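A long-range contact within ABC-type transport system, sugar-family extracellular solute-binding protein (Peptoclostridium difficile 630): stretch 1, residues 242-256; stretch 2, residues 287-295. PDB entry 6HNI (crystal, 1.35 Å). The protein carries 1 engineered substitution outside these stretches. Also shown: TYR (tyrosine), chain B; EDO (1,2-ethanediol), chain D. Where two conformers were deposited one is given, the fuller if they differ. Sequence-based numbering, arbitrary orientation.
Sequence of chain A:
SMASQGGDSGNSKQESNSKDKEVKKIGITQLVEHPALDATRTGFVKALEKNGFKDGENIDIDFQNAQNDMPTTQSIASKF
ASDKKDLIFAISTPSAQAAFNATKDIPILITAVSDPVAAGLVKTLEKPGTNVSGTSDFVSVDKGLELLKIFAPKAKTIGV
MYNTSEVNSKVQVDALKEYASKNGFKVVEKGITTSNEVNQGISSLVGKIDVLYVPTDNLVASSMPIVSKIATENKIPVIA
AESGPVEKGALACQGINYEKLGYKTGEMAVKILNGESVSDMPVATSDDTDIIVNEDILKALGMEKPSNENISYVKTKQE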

# COMPACT_ATOMS: atom_id res chain seq x y z
N GLU A 242 1.93 7.39 0.47
CA GLU A 242 1.62 7.17 1.89
C GLU A 242 2.84 7.28 2.74
O GLU A 242 3.94 7.51 2.19
CB GLU A 242 0.87 5.85 2.08
CG GLU A 242 1.59 4.58 1.66
CD GLU A 242 2.41 3.90 2.74
OE1 GLU A 242 2.24 4.22 3.96
OE2 GLU A 242 3.23 3.01 2.40
N SER A 243 2.70 7.23 4.05
CA SER A 243 3.74 7.65 4.95
C SER A 243 4.86 6.64 5.17
O SER A 243 5.92 7.03 5.63
CB SER A 243 3.18 8.14 6.27
OG SER A 243 2.65 7.09 7.05
N GLY A 244 4.65 5.35 4.87
CA GLY A 244 5.70 4.37 5.06
C GLY A 244 6.99 4.78 4.33
O GLY A 244 8.07 4.81 4.92
N PRO A 245 6.88 5.10 3.04
CA PRO A 245 8.13 5.52 2.35
C PRO A 245 8.72 6.79 2.92
O PRO A 245 9.92 6.98 2.82
CB PRO A 245 7.65 5.70 0.92
CG PRO A 245 6.55 4.68 0.76
CD PRO A 245 5.84 4.71 2.09
N VAL A 246 7.91 7.69 3.46
CA VAL A 246 8.41 8.90 4.11
C VAL A 246 9.25 8.55 5.32
O VAL A 246 10.36 9.07 5.49
CB VAL A 246 7.28 9.90 4.40
CG1 VAL A 246 7.77 11.14 5.14
CG2 VAL A 246 6.53 10.26 3.14
N GLU A 247 8.75 7.61 6.15
CA GLU A 247 9.53 7.12 7.28
C GLU A 247 10.86 6.50 6.82
O GLU A 247 11.87 6.58 7.54
CB GLU A 247 8.76 6.07 8.11
CG GLU A 247 7.47 6.57 8.74
CD GLU A 247 6.69 5.47 9.46
OE1 GLU A 247 6.95 4.25 9.26
OE2 GLU A 247 5.79 5.84 10.24
N LYS A 248 10.86 5.93 5.60
CA LYS A 248 12.04 5.27 5.02
C LYS A 248 12.87 6.21 4.11
O LYS A 248 13.81 5.73 3.45
CB LYS A 248 11.64 4.01 4.23
CG LYS A 248 10.94 2.89 5.04
CD LYS A 248 11.88 2.23 6.06
CE LYS A 248 11.22 1.17 6.93
NZ LYS A 248 12.20 0.87 8.01
N GLY A 249 12.59 7.52 4.10
CA GLY A 249 13.40 8.49 3.44
C GLY A 249 12.84 9.22 2.23
O GLY A 249 13.56 10.01 1.65
N ALA A 250 11.60 9.03 1.85
CA ALA A 250 10.93 9.97 0.95
C ALA A 250 10.74 11.32 1.67
O ALA A 250 10.74 11.40 2.89
CB ALA A 250 9.58 9.42 0.47
N LEU A 251 10.47 12.38 0.91
CA LEU A 251 10.29 13.68 1.51
C LEU A 251 8.93 13.86 2.18
O LEU A 251 8.86 14.35 3.31
CB LEU A 251 10.47 14.81 0.50
CG LEU A 251 10.20 16.23 0.95
CD1 LEU A 251 11.13 16.60 2.08
CD2 LEU A 251 10.33 17.21 -0.22
N ALA A 252 7.86 13.53 1.46
CA ALA A 252 6.52 13.89 1.94
C ALA A 252 5.43 13.06 1.32
O ALA A 252 5.62 12.45 0.26
CB ALA A 252 6.22 15.34 1.67
N CYS A 253 4.28 13.03 2.01
CA CYS A 253 3.07 12.39 1.51
C CYS A 253 1.84 13.09 2.06
O CYS A 253 1.93 13.85 3.03
CB CYS A 253 3.05 10.92 1.93
SG CYS A 253 2.70 10.70 3.69
N GLN A 254 0.69 12.81 1.43
CA GLN A 254 -0.60 13.21 1.96
C GLN A 254 -1.46 11.95 1.76
O GLN A 254 -2.09 11.75 0.71
CB GLN A 254 -1.18 14.42 1.22
CG GLN A 254 -2.51 14.87 1.80
CD GLN A 254 -3.01 16.16 1.19
OE1 GLN A 254 -2.63 16.55 0.03
NE2 GLN A 254 -3.80 16.83 1.93
N GLY A 255 -1.40 11.08 2.77
CA GLY A 255 -1.93 9.74 2.65
C GLY A 255 -2.76 9.24 3.81
O GLY A 255 -2.90 9.95 4.79
N ILE A 256 -3.28 8.05 3.61
CA ILE A 256 -4.22 7.44 4.59
C ILE A 256 -3.47 6.75 5.70
O ILE A 256 -2.25 6.51 5.68
CB ILE A 256 -5.15 6.45 3.89
CG1 ILE A 256 -4.38 5.20 3.43
CG2 ILE A 256 -5.97 7.14 2.81
CD1 ILE A 256 -5.23 4.02 3.08
N ASP A 287 -11.25 8.28 3.06
CA ASP A 287 -11.14 9.60 2.51
C ASP A 287 -10.33 10.57 3.38
O ASP A 287 -10.34 11.78 3.09
CB ASP A 287 -12.56 10.17 2.34
CG ASP A 287 -13.40 9.32 1.40
OD1 ASP A 287 -12.99 9.18 0.24
OD2 ASP A 287 -14.44 8.76 1.83
N ASP A 288 -9.68 10.08 4.44
CA ASP A 288 -9.01 10.86 5.44
C ASP A 288 -7.49 10.74 5.24
O ASP A 288 -6.88 9.67 5.46
CB ASP A 288 -9.39 10.29 6.80
CG ASP A 288 -9.06 11.19 7.98
OD1 ASP A 288 -8.51 12.27 7.78
OD2 ASP A 288 -9.44 10.81 9.16
N THR A 289 -6.89 11.83 4.81
CA THR A 289 -5.44 11.87 4.61
C THR A 289 -4.79 12.88 5.56
O THR A 289 -5.43 13.81 6.07
CB THR A 289 -5.08 12.19 3.14
OG1 THR A 289 -5.60 13.47 2.77
CG2 THR A 289 -5.61 11.14 2.20
N ASP A 290 -3.48 12.72 5.74
CA ASP A 290 -2.67 13.58 6.59
C ASP A 290 -1.35 13.81 5.93
O ASP A 290 -0.79 12.88 5.30
CB ASP A 290 -2.44 12.98 7.97
CG ASP A 290 -3.74 13.01 8.83
OD1 ASP A 290 -4.03 14.07 9.40
OD2 ASP A 290 -4.46 12.00 8.92
N ILE A 291 -0.87 15.05 6.04
CA ILE A 291 0.42 15.39 5.43
C ILE A 291 1.54 15.10 6.44
O ILE A 291 1.52 15.59 7.59
CB ILE A 291 0.50 16.87 4.98
CG1 ILE A 291 -0.60 17.22 4.00
CG2 ILE A 291 1.90 17.20 4.35
CD1 ILE A 291 -0.75 18.70 3.75
N ILE A 292 2.49 14.25 6.02
CA ILE A 292 3.62 13.85 6.83
C ILE A 292 4.89 14.08 5.97
O ILE A 292 4.95 13.72 4.78
CB ILE A 292 3.49 12.37 7.32
CG1 ILE A 292 2.28 12.24 8.27
CG2 ILE A 292 4.78 11.92 7.99
CD1 ILE A 292 1.98 10.82 8.72
N VAL A 293 5.87 14.71 6.61
CA VAL A 293 7.11 15.11 5.98
C VAL A 293 8.27 14.57 6.82
O VAL A 293 8.23 14.58 8.04
CB VAL A 293 7.19 16.64 5.90
CG1 VAL A 293 8.59 17.11 5.47
CG2 VAL A 293 6.13 17.17 4.96
N ASN A 294 9.32 14.11 6.15
CA ASN A 294 10.50 13.63 6.79
C ASN A 294 11.37 14.85 6.96
O ASN A 294 11.94 15.37 5.98
CB ASN A 294 11.16 12.49 5.99
CG ASN A 294 12.41 11.93 6.66
OD1 ASN A 294 13.25 12.68 7.14
ND2 ASN A 294 12.53 10.60 6.70
N GLU A 295 11.52 15.32 8.20
CA GLU A 295 12.29 16.55 8.46
C GLU A 295 13.78 16.41 8.17
O GLU A 295 14.45 17.40 7.94
CB GLU A 295 12.07 17.08 9.89
CG GLU A 295 12.63 16.23 11.03
CD GLU A 295 12.53 16.94 12.39
OE1 GLU A 295 13.57 17.32 12.96
OE2 GLU A 295 11.41 17.13 12.91
N TYR B . -1.40 -0.79 -2.60
CA TYR B . -0.49 -1.95 -2.56
C TYR B . -1.20 -3.16 -3.16
O TYR B . -0.66 -4.26 -3.06
CB TYR B . 0.15 -2.17 -1.18
CG TYR B . 1.06 -1.06 -0.79
CD1 TYR B . 2.28 -0.85 -1.51
CD2 TYR B . 0.78 -0.16 0.20
CE1 TYR B . 3.08 0.21 -1.21
CE2 TYR B . 1.59 0.92 0.51
CZ TYR B . 2.78 1.11 -0.23
OH TYR B . 3.59 2.19 0.06
OXT TYR B . -2.23 -3.02 -3.78
C1 EDO D . -3.65 9.95 7.77
O1 EDO D . -4.99 9.48 7.71
C2 EDO D . -2.48 9.01 7.62
O2 EDO D . -1.31 9.39 8.28

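A strand from each stretch, pairing Ala252 to Gly255 with Val293 to Asp290, runs antiparallel at 162°, the axes approaching to 4.7 Å, while helix 243-247 lies over the strand of stretch 2 at 18° and 8.0 Å. Together the two stretches bury 707 Å², summed over both sides. Asp287, at the start of stretch 2, turns its CA-to-CB bond away and makes no contact with stretch 1. Asp288 contributes mainly backbone: its O receives a CA-H...O contact from Ile256 CA at 3.6 Å and a hydrogen bond from the O1 of an ethanediol, probably from the crystallisation liquor, at 2.9 Å. Thr289 directs its CA-to-CB bond toward stretch 1. Thr289 CG2 lies 4.1 Å from Ile256 CG2, and Thr289 OG1 is 3.5 Å from Gln254 CG, so the short side chain touches two neighbours that flank Gly255.

The regular ladder follows. Asp290 and Gly255 form a hydrogen-bonded pair, with Asp290 N donating to Gly255 O at 3.0 Å and Gly255 N to Asp290 O at 3.2 Å. Glycine suits this position because an ideal CB on Gly255 would come within 2.9 Å of Glu242 CA. The carboxylate of Asp290 stays at the exposed margin; its OD2 is modelled 2.5 Å from ethanediol C1, too close for an ordinary non-bonded contact.

Ile291 faces Gln254 in a non-hydrogen-bonded pair, which brings their CA atoms to 4.2 Å. The aliphatic parts of the side chains meet, Ile291 CG1 against Gln254 CG at 3.7 Å, and Ile291 CA makes a CA-H...O contact with Cys253 O at 3.2 Å. Ile292 restores the hydrogen-bonded spacing: Cys253 N donates to Ile292 O at 2.9 Å and Ile292 N to Cys253 O at 3.1 Å. Its side chain shares a sheet face with that of Cys253, whose SG is 4.1 Å from Ile292 CB. The helix packs on this face, placing Ser243 CB 3.8 Å from Ile292 CD1 and Val246 CG1 4.2 Å from Ile292 CG2, so the isoleucine bridges strand and helix through apolar contact.

Val293 points to the other face, along with Ala252 and with the earlier pair Ile291 and Gln254. The narrow Val293-Ala252 pair, CA atoms 4.3 Å apart, lets Val293 CG2 reach Ala252 CB at 3.8 Å; Leu251 adds its CD1 at 4.3 Å from Val293 CG1.

Asn294 closes the contact with both backbone and side chain. Asn294 N donates to Leu251 O at 2.9 Å, carrying the backbone bonding one step beyond the Ala252-Val293 pair. With chi1 in t, Asn294 ND2 donates to Val246 O at 2.9 Å and a nearly straight 174°, tying the strand to the helix. Val246 O also accepts from Gly249 N at 3.1 Å, within the turn leaving the helix. Asn294 CB rests 3.7 Å from Val246 CG1, adding apolar packing beside the polar tie. Glu295 turns away and takes no part.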